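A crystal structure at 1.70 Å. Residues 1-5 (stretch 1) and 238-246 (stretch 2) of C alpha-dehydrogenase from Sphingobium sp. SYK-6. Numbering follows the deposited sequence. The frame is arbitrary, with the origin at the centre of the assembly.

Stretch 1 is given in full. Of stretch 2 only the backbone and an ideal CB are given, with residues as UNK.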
# COMPACT_ATOMS: atom_id res chain seq x y z
N MET A 1 0.39 -24.97 6.28
CA MET A 1 -0.80 -25.83 6.59
C MET A 1 -0.58 -27.24 6.04
O MET A 1 -0.19 -27.39 4.88
CB MET A 1 -2.06 -25.23 5.97
CG MET A 1 -3.30 -26.10 6.17
SD MET A 1 -4.85 -25.18 6.06
CE MET A 1 -5.11 -25.14 4.29
N GLN A 2 -0.84 -28.26 6.86
CA GLN A 2 -0.56 -29.64 6.50
C GLN A 2 -1.83 -30.40 6.14
O GLN A 2 -2.94 -29.93 6.37
CB GLN A 2 0.17 -30.35 7.64
CG GLN A 2 1.46 -31.01 7.20
CD GLN A 2 2.45 -30.03 6.58
OE1 GLN A 2 2.93 -29.11 7.25
NE2 GLN A 2 2.76 -30.22 5.31
N ASP A 3 -1.62 -31.58 5.55
CA ASP A 3 -2.69 -32.52 5.22
C ASP A 3 -3.82 -31.88 4.41
O ASP A 3 -4.99 -31.99 4.76
CB ASP A 3 -3.25 -33.13 6.51
CG ASP A 3 -2.22 -33.96 7.25
OD1 ASP A 3 -2.00 -35.13 6.87
OD2 ASP A 3 -1.63 -33.45 8.23
N LEU A 4 -3.45 -31.23 3.31
CA LEU A 4 -4.40 -30.47 2.50
C LEU A 4 -5.48 -31.34 1.85
O LEU A 4 -6.52 -30.83 1.45
CB LEU A 4 -3.66 -29.69 1.42
CG LEU A 4 -2.66 -28.63 1.91
CD1 LEU A 4 -1.96 -27.99 0.72
CD2 LEU A 4 -3.34 -27.57 2.75
N GLU A 5 -5.23 -32.64 1.74
CA GLU A 5 -6.20 -33.53 1.09
C GLU A 5 -7.55 -33.49 1.80
O GLU A 5 -7.64 -33.72 3.00
CB GLU A 5 -5.68 -34.97 1.06
CG GLU A 5 -6.64 -35.92 0.35
CD GLU A 5 -6.08 -37.32 0.22
OE1 GLU A 5 -5.08 -37.63 0.90
OE2 GLU A 5 -6.65 -38.12 -0.55
N UNK A 238 2.86 -21.70 -5.15
CA UNK A 238 1.89 -21.36 -4.11
C UNK A 238 1.66 -22.54 -3.20
O UNK A 238 1.69 -22.41 -1.98
CB UNK A 238 0.57 -20.90 -4.72
N UNK A 239 1.42 -23.70 -3.80
CA UNK A 239 1.16 -24.92 -3.04
C UNK A 239 2.28 -25.15 -2.04
O UNK A 239 2.04 -25.44 -0.87
CB UNK A 239 1.02 -26.13 -3.97
N UNK A 240 3.51 -24.98 -2.51
CA UNK A 240 4.68 -25.21 -1.69
C UNK A 240 4.77 -24.19 -0.55
O UNK A 240 5.20 -24.53 0.56
CB UNK A 240 5.94 -25.16 -2.55
N UNK A 241 4.34 -22.96 -0.81
CA UNK A 241 4.35 -21.91 0.21
C UNK A 241 3.31 -22.17 1.29
O UNK A 241 3.56 -21.94 2.47
CB UNK A 241 4.10 -20.54 -0.43
N UNK A 242 2.13 -22.63 0.88
CA UNK A 242 1.06 -22.95 1.83
C UNK A 242 1.46 -24.11 2.74
O UNK A 242 1.29 -24.03 3.96
CB UNK A 242 -0.23 -23.29 1.08
N UNK A 243 2.00 -25.17 2.15
CA UNK A 243 2.42 -26.35 2.92
C UNK A 243 3.45 -25.99 3.97
O UNK A 243 3.39 -26.47 5.11
CB UNK A 243 2.99 -27.42 1.99
N UNK A 244 4.39 -25.14 3.59
CA UNK A 244 5.50 -24.77 4.47
C UNK A 244 5.29 -23.44 5.17
O UNK A 244 6.17 -22.95 5.87
CB UNK A 244 6.80 -24.72 3.67
N UNK A 245 4.10 -22.87 4.99
CA UNK A 245 3.69 -21.67 5.72
C UNK A 245 4.69 -20.52 5.51
O UNK A 245 5.17 -19.91 6.47
CB UNK A 245 3.55 -21.98 7.21
N UNK A 246 5.00 -20.24 4.25
CA UNK A 246 5.92 -19.17 3.89
C UNK A 246 5.16 -17.89 3.58
O UNK A 246 4.17 -17.91 2.85
CB UNK A 246 6.78 -19.58 2.69

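Positions 238 to 243 are helical, so side chains three or four residues apart share a face of the helix, and the chain's N-terminal residues lie along one such face. Position 238 comes first, with nothing of stretch 1 within 5.5 Å of its ideal CB. Stretch 1 sets no demand, and any helix-tolerant residue would do. The deposited residue is Val238, whose carbonyl accepts the backbone hydrogen bond from the amide of position 242.

At position 239 the CB points sideways, and its ideal CB is 5.9 Å from Leu4 CD1, too far for contact. A short side chain would fall short of that methyl; Leu, Ile or Met could reach. Leu239 is found, with chi1 t and chi2 p, and its CD1 comes within 3.5 Å of Leu4 CD1, a close apolar contact.

Positions 240 and 241 are out of reach, so stretch 1 leaves them free, and any helix-tolerant residue would do at either. Asp240 serves its own stretch instead, its carboxylate pairing with position 246. Ala241, small and at ease in a helix, offers its carbonyl to the amide of position 246.

Position 242 is different. Its ideal CB lies 5.0 Å from Leu4 CD1 and 5.5 Å from Met1 N, beside aliphatic carbon of both residues, so a compact apolar residue such as Val, Ile or Leu would suit. Val242 places CG1 4.2 Å from Met1 CB and 4.3 Å from Leu4 CD2, one methyl touching both side chains. The only hydrogen bond between the stretches needs no particular side chain: Met1 N donates to Val242 O at 2.7 Å, using a carbonyl that otherwise receives, within its own stretch, only a weak bond from the amide of position 245 (N to Val242 O, 3.2 Å).

At position 243 the CA atoms come closest, 4.9 Å from Met1 CA to the CA here. The ideal CB is 4.3 Å from both Met1 O and Gln2 NE2, and 5.1 Å from Leu4 CD1. A long side chain with an aliphatic stem, such as Lys, Arg, Gln or Met, could run along this surface. Arg243 does so: Leu4 CD1 lies over one face of its guanidinium, 4.0 Å from Arg243 NH1. In addition, Arg243 CA makes a CA-H...O contact of 3.4 Å with Met1 O, which has no conventional hydrogen-bond partner.

The CB of position 244 points away from stretch 1, which sets no demand; many residues, small or polar, would do. Asn244 uses ND2 to bond Asp240 O at 2.8 Å.

Position 245 has positive phi (56°), as expected in a Schellman motif, which favours Gly, with Asn and Asp also tolerated. Its ideal CB is 4.4 Å from Met1 N, where an acidic group would be electrostatically agreeable. Asp245 is deposited, though its contact with Met1 N is through CB, at 4.4 Å.

Position 246 is out of reach, in an extended conformation, and almost any residue would do. Arg246 turns to its own helix and completes a very short salt bridge, Arg246 NH1 to Asp240 OD2, 2.3 Å.

Stretch 2, residues 238-246: VLDAVRNDR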
# COMPACT_ATOMS: atom_id res chain seq x y z
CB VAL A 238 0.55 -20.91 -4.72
CG1 VAL A 238 -0.57 -20.95 -3.69
CG2 VAL A 238 0.68 -19.52 -5.30
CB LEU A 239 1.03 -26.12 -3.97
CG LEU A 239 0.87 -27.48 -3.28
CD1 LEU A 239 -0.36 -27.48 -2.38
CD2 LEU A 239 0.79 -28.58 -4.31
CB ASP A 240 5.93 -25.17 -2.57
CG ASP A 240 7.19 -24.94 -1.79
OD1 ASP A 240 7.71 -25.90 -1.19
OD2 ASP A 240 7.67 -23.78 -1.79
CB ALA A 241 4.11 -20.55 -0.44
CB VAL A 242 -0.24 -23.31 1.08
CG1 VAL A 242 -1.32 -23.81 2.06
CG2 VAL A 242 -0.75 -22.11 0.31
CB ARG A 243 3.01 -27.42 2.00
CG ARG A 243 2.00 -28.17 1.13
CD ARG A 243 2.63 -29.46 0.61
NE ARG A 243 1.92 -30.02 -0.54
CZ ARG A 243 0.87 -30.83 -0.46
NH1 ARG A 243 0.37 -31.18 0.72
NH2 ARG A 243 0.32 -31.29 -1.57
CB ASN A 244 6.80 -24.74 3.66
CG ASN A 244 7.19 -26.11 3.15
OD1 ASN A 244 7.76 -26.92 3.88
ND2 ASN A 244 6.88 -26.38 1.88
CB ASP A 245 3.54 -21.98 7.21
CG ASP A 245 2.80 -20.89 7.97
OD1 ASP A 245 2.21 -20.00 7.32
OD2 ASP A 245 2.80 -20.93 9.22
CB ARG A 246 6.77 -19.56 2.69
CG ARG A 246 7.52 -20.85 2.88
CD ARG A 246 8.77 -20.88 2.02
NE ARG A 246 9.46 -22.16 2.13
CZ ARG A 246 9.34 -23.16 1.27
NH1 ARG A 246 8.56 -23.05 0.20
NH2 ARG A 246 10.00 -24.29 1.46
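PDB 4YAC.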